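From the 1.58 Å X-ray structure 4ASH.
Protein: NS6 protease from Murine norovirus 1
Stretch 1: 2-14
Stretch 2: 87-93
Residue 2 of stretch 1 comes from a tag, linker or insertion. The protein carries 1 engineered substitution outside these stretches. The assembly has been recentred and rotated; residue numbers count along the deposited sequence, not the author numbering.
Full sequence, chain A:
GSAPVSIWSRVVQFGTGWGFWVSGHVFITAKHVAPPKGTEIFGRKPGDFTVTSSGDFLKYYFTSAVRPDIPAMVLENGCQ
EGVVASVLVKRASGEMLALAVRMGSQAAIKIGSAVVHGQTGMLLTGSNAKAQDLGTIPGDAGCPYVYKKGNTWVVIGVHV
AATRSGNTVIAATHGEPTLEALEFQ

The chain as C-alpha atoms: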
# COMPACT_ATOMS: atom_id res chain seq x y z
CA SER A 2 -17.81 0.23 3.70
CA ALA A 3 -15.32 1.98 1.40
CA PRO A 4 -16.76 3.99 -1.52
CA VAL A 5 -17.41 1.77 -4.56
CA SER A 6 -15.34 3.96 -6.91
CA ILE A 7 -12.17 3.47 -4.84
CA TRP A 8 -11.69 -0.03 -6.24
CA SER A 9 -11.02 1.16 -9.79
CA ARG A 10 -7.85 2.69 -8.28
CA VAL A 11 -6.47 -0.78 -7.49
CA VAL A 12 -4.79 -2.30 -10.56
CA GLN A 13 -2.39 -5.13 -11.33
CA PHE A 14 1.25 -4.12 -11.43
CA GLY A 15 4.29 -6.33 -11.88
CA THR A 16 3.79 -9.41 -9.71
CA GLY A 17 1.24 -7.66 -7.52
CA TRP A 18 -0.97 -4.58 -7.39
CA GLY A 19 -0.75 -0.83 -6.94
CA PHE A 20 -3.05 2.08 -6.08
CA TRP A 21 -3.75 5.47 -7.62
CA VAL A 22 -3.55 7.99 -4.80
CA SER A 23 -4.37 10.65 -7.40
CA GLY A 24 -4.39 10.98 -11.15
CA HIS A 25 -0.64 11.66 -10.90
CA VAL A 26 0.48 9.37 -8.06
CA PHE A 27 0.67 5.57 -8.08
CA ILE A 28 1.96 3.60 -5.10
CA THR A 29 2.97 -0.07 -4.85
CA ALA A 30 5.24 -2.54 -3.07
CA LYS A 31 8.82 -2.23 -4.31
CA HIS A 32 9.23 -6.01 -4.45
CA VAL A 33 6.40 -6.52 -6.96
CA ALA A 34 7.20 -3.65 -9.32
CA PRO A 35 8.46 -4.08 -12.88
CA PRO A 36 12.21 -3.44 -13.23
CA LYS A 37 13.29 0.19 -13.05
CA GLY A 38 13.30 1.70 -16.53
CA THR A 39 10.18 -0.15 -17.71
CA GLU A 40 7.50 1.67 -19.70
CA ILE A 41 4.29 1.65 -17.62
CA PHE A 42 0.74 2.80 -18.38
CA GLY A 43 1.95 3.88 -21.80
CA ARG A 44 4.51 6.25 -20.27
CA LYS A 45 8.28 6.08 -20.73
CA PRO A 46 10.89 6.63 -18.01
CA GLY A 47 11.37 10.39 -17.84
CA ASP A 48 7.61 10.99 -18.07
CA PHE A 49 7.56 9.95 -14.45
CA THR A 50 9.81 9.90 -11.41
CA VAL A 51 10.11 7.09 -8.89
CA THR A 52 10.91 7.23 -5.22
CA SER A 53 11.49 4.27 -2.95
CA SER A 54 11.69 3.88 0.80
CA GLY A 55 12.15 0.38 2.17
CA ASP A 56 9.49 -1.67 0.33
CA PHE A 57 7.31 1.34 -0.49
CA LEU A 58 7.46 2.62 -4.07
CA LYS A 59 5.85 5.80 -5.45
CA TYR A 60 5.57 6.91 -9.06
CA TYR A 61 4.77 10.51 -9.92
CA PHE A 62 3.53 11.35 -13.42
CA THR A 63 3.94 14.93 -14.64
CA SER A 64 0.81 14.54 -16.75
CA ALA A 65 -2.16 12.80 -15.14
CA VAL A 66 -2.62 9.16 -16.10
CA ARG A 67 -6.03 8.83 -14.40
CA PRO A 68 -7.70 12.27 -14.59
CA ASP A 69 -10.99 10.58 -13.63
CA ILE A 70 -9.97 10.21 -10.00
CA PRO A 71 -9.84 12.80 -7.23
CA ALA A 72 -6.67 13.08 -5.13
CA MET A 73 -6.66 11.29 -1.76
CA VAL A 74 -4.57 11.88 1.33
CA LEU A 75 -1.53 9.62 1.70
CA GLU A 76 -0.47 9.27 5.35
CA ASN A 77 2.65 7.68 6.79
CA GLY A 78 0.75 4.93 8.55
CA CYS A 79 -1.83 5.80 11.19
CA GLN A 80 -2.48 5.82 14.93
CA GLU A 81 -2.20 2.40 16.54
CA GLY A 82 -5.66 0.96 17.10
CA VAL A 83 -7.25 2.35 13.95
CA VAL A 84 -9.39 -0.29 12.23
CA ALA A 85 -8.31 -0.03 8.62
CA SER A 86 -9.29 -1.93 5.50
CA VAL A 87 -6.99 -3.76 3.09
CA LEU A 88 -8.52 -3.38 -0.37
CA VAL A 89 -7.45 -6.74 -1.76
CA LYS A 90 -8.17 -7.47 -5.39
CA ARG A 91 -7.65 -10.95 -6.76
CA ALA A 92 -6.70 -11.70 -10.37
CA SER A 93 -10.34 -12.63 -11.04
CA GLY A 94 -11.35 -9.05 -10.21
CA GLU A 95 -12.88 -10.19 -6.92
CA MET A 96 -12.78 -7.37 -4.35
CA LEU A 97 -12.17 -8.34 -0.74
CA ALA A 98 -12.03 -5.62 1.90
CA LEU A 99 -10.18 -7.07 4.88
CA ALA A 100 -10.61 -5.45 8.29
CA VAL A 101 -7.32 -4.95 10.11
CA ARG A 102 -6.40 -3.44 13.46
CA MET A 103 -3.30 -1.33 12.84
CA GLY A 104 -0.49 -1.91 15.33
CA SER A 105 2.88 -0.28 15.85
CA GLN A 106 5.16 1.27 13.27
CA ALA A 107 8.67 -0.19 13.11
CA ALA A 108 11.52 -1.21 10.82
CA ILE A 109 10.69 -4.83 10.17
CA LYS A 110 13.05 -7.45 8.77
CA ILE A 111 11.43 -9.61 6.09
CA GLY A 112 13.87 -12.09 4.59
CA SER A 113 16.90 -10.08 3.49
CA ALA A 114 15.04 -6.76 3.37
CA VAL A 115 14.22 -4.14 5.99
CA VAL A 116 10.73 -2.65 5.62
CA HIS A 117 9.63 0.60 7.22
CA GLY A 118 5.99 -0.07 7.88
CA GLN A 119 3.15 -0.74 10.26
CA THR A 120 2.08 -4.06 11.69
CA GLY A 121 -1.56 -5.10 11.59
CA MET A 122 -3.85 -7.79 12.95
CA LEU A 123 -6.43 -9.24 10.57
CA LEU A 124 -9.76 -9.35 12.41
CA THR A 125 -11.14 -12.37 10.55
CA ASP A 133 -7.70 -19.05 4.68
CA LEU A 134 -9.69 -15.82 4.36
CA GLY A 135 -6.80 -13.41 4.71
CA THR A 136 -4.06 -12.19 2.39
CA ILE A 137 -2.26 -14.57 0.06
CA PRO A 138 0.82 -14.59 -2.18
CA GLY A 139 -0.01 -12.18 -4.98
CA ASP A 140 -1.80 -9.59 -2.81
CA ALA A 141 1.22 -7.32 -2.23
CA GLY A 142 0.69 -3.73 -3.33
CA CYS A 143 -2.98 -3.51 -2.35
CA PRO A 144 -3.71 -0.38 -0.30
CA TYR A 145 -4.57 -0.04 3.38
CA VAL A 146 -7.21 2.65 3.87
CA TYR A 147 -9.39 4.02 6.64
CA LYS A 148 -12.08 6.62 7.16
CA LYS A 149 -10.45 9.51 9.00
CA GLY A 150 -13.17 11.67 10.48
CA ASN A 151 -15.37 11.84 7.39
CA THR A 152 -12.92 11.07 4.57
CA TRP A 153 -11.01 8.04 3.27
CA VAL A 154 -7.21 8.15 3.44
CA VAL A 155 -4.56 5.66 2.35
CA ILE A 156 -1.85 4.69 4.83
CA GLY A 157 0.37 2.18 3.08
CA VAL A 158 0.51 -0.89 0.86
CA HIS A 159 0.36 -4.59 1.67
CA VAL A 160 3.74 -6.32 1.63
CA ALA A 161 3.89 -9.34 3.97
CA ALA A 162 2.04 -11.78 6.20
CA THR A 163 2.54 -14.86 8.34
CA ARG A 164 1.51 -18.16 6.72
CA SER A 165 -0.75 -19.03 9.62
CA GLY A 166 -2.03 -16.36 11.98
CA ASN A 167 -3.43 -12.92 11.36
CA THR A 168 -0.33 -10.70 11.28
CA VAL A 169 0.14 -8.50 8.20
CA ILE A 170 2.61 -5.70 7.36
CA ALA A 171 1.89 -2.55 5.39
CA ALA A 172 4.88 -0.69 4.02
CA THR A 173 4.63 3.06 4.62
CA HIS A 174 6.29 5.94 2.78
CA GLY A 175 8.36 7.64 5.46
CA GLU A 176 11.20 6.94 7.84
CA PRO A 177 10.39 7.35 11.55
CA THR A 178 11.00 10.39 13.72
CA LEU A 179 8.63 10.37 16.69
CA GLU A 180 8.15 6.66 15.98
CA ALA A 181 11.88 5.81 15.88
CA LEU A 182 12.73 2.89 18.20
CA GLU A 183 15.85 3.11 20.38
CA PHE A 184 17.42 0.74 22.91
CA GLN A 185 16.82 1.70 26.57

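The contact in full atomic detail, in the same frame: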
# COMPACT_ATOMS: atom_id res chain seq x y z
N SER A 2 -18.07 -0.97 2.91
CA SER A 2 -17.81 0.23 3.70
C SER A 2 -17.17 1.33 2.85
O SER A 2 -17.70 2.44 2.76
CB SER A 2 -16.91 -0.10 4.89
N ALA A 3 -16.04 1.02 2.23
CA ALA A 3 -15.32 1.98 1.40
C ALA A 3 -16.09 2.29 0.12
O ALA A 3 -16.70 1.40 -0.47
CB ALA A 3 -13.92 1.48 1.08
N PRO A 4 -16.05 3.56 -0.32
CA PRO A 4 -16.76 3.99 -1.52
C PRO A 4 -16.50 3.03 -2.68
O PRO A 4 -15.37 2.58 -2.85
CB PRO A 4 -16.14 5.35 -1.83
CG PRO A 4 -15.71 5.86 -0.50
CD PRO A 4 -15.25 4.65 0.27
N VAL A 5 -17.53 2.72 -3.46
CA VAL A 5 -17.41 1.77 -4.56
C VAL A 5 -16.36 2.17 -5.60
O VAL A 5 -15.68 1.31 -6.16
CB VAL A 5 -18.78 1.54 -5.26
CG1 VAL A 5 -19.53 2.86 -5.44
CG2 VAL A 5 -18.59 0.84 -6.60
N SER A 6 -16.22 3.47 -5.85
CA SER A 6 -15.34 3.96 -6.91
C SER A 6 -13.85 3.81 -6.56
O SER A 6 -12.99 3.91 -7.43
CB SER A 6 -15.64 5.43 -7.21
OG SER A 6 -15.26 6.25 -6.12
N ILE A 7 -13.56 3.58 -5.28
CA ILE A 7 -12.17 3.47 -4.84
C ILE A 7 -11.49 2.24 -5.45
O ILE A 7 -10.28 2.22 -5.65
CB ILE A 7 -12.08 3.42 -3.30
CG1 ILE A 7 -10.69 3.83 -2.82
CG2 ILE A 7 -12.46 2.03 -2.79
CD1 ILE A 7 -10.60 4.04 -1.32
N TRP A 8 -12.27 1.21 -5.73
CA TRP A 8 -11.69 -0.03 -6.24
C TRP A 8 -11.08 0.10 -7.63
O TRP A 8 -10.16 -0.64 -7.98
CB TRP A 8 -12.74 -1.14 -6.22
CG TRP A 8 -13.05 -1.61 -4.84
CD1 TRP A 8 -14.08 -1.20 -4.03
CD2 TRP A 8 -12.31 -2.57 -4.08
NE1 TRP A 8 -14.03 -1.85 -2.82
CE2 TRP A 8 -12.95 -2.70 -2.82
CE3 TRP A 8 -11.17 -3.33 -4.34
CZ2 TRP A 8 -12.50 -3.57 -1.84
CZ3 TRP A 8 -10.72 -4.21 -3.35
CH2 TRP A 8 -11.38 -4.32 -2.12
N SER A 9 -11.57 1.02 -8.45
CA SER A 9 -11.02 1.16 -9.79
C SER A 9 -9.60 1.71 -9.74
O SER A 9 -8.88 1.66 -10.75
CB SER A 9 -11.91 2.05 -10.68
OG SER A 9 -11.68 3.40 -10.38
N ARG A 10 -9.19 2.17 -8.55
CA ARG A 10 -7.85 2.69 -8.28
C ARG A 10 -6.84 1.58 -8.04
O ARG A 10 -5.62 1.82 -8.06
CB ARG A 10 -7.83 3.58 -7.03
CG ARG A 10 -8.61 4.88 -7.09
CD ARG A 10 -8.48 5.59 -5.74
NE ARG A 10 -9.34 6.76 -5.65
CZ ARG A 10 -8.91 8.01 -5.59
NH1 ARG A 10 -7.60 8.28 -5.57
NH2 ARG A 10 -9.79 8.99 -5.52
N VAL A 11 -7.33 0.36 -7.77
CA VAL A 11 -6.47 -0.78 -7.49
C VAL A 11 -6.31 -1.55 -8.79
O VAL A 11 -7.30 -2.02 -9.36
CB VAL A 11 -7.07 -1.68 -6.39
CG1 VAL A 11 -6.12 -2.83 -6.06
CG2 VAL A 11 -7.36 -0.87 -5.12
N VAL A 12 -5.08 -1.62 -9.28
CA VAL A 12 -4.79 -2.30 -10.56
C VAL A 12 -3.60 -3.23 -10.46
O VAL A 12 -2.73 -3.06 -9.60
CB VAL A 12 -4.56 -1.30 -11.73
CG1 VAL A 12 -5.80 -0.43 -11.95
CG2 VAL A 12 -3.33 -0.42 -11.47
N GLN A 13 -3.54 -4.24 -11.33
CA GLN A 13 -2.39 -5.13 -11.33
C GLN A 13 -1.13 -4.37 -11.73
O GLN A 13 -1.18 -3.39 -12.49
CB GLN A 13 -2.65 -6.34 -12.25
CG GLN A 13 -3.63 -7.28 -11.61
CD GLN A 13 -3.72 -8.64 -12.29
OE1 GLN A 13 -2.82 -9.48 -12.15
NE2 GLN A 13 -4.82 -8.88 -12.97
N PHE A 14 -0.01 -4.79 -11.18
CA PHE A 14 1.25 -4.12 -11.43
C PHE A 14 2.38 -5.07 -11.10
O PHE A 14 2.51 -5.52 -9.96
CB PHE A 14 1.36 -2.86 -10.55
CG PHE A 14 2.43 -1.91 -10.98
CD1 PHE A 14 2.33 -1.25 -12.19
CD2 PHE A 14 3.55 -1.69 -10.18
CE1 PHE A 14 3.33 -0.37 -12.59
CE2 PHE A 14 4.54 -0.81 -10.57
CZ PHE A 14 4.43 -0.15 -11.78
N VAL A 87 -7.88 -3.43 4.20
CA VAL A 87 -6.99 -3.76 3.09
C VAL A 87 -7.88 -4.02 1.89
O VAL A 87 -8.71 -4.93 1.92
CB VAL A 87 -6.13 -5.01 3.35
CG1 VAL A 87 -5.07 -5.11 2.28
CG2 VAL A 87 -5.47 -4.94 4.72
N LEU A 88 -7.72 -3.22 0.85
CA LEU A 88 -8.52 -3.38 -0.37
C LEU A 88 -7.85 -4.40 -1.27
O LEU A 88 -7.11 -4.05 -2.19
CB LEU A 88 -8.66 -2.05 -1.09
CG LEU A 88 -9.17 -0.86 -0.27
CD1 LEU A 88 -9.37 0.37 -1.19
CD2 LEU A 88 -10.45 -1.20 0.46
N VAL A 89 -8.06 -5.68 -0.96
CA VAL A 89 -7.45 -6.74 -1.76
C VAL A 89 -8.25 -7.00 -3.02
O VAL A 89 -9.44 -7.30 -2.96
CB VAL A 89 -7.37 -8.05 -0.98
CG1 VAL A 89 -6.89 -9.18 -1.88
CG2 VAL A 89 -6.45 -7.91 0.21
N LYS A 90 -7.59 -6.89 -4.17
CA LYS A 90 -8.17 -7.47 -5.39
C LYS A 90 -7.47 -8.76 -5.70
O LYS A 90 -6.28 -8.89 -5.48
CB LYS A 90 -7.97 -6.54 -6.59
CG LYS A 90 -9.02 -5.46 -6.72
CD LYS A 90 -8.97 -4.87 -8.13
CE LYS A 90 -10.02 -3.81 -8.31
NZ LYS A 90 -9.85 -3.13 -9.63
N ARG A 91 -8.23 -9.72 -6.25
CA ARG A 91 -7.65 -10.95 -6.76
C ARG A 91 -7.67 -10.88 -8.28
O ARG A 91 -8.38 -10.05 -8.85
CB ARG A 91 -8.44 -12.15 -6.25
CG ARG A 91 -8.38 -12.33 -4.72
CD ARG A 91 -7.07 -12.99 -4.28
NE ARG A 91 -6.64 -12.60 -2.92
CZ ARG A 91 -7.12 -13.10 -1.79
NH1 ARG A 91 -8.10 -14.00 -1.80
NH2 ARG A 91 -6.63 -12.68 -0.62
N ALA A 92 -6.86 -11.71 -8.92
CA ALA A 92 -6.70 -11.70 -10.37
C ALA A 92 -8.05 -11.78 -11.08
O ALA A 92 -8.23 -11.20 -12.15
CB ALA A 92 -5.80 -12.84 -10.80
N SER A 93 -9.00 -12.48 -10.47
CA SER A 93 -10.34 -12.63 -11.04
C SER A 93 -11.12 -11.32 -11.08
O SER A 93 -12.15 -11.24 -11.75
CB SER A 93 -11.15 -13.62 -10.21
OG SER A 93 -11.44 -13.05 -8.94
O HOH W 1 -6.22 -11.16 -13.99

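Stretch 1 begins as a loop, makes 3-10 turns from Val-5 to Arg-10, and continues as a strand from Val-11. The turns are recorded by i to i+3 backbone hydrogen bonds, among them Ile-7 N to Pro-4 O at 3.2 Å, Arg-10 N to Ile-7 O at 3.1 Å and Val-11 N to Trp-8 O at 3.0 Å. Stretch 2 is a strand through Lys-90, followed by loop. The nearest CA atoms lie 7.5 Å apart for Trp-8 and Leu-88, and 7.2 Å for Val-11 and Lys-90. No backbone-to-backbone hydrogen bond crosses the gap, so side chains make the connection.

Strand alternation directs Leu-88 and Lys-90 toward stretch 1, whereas Val-87 and Val-89 point away. Leu-88 is buried and loses 114 Å² to the contact, a quarter of the 462 Å² total. Its CD1 lies 3.9 Å from Ile-7 CG2, and its CB packs over one face of the Trp-8 indole, 4.0 Å from the six-membered ring centroid and 26° off the normal, a CH-pi geometry. The branched aliphatic chain thus fills an apolar pocket to which Val-11 also contributes, with CG2 4.4 Å from Leu-88 CB.

Lys-90 combines two roles. Its methylenes pass apolar neighbours, CG lying 3.9 Å from Trp-8 CE3, near the ring plane at its edge, and 4.0 Å from Val-11 CG1. With chi2 to chi4 all t, the extended chain carries the ammonium to two carbonyls: NZ donates to Trp-8 O at 3.0 Å and to Val-11 O at 2.8 Å. Trp-8 O also accepts from Val-11 N, so the lysine's two acceptors, Trp-8 O and Val-11 O, lie on the two sides of the change from 3-10 turn to strand.

At the exposed end, a water bridges the stretches, accepting from Gln-13 NE2 at 2.9 Å and donating to Ala-92 O at 2.7 Å.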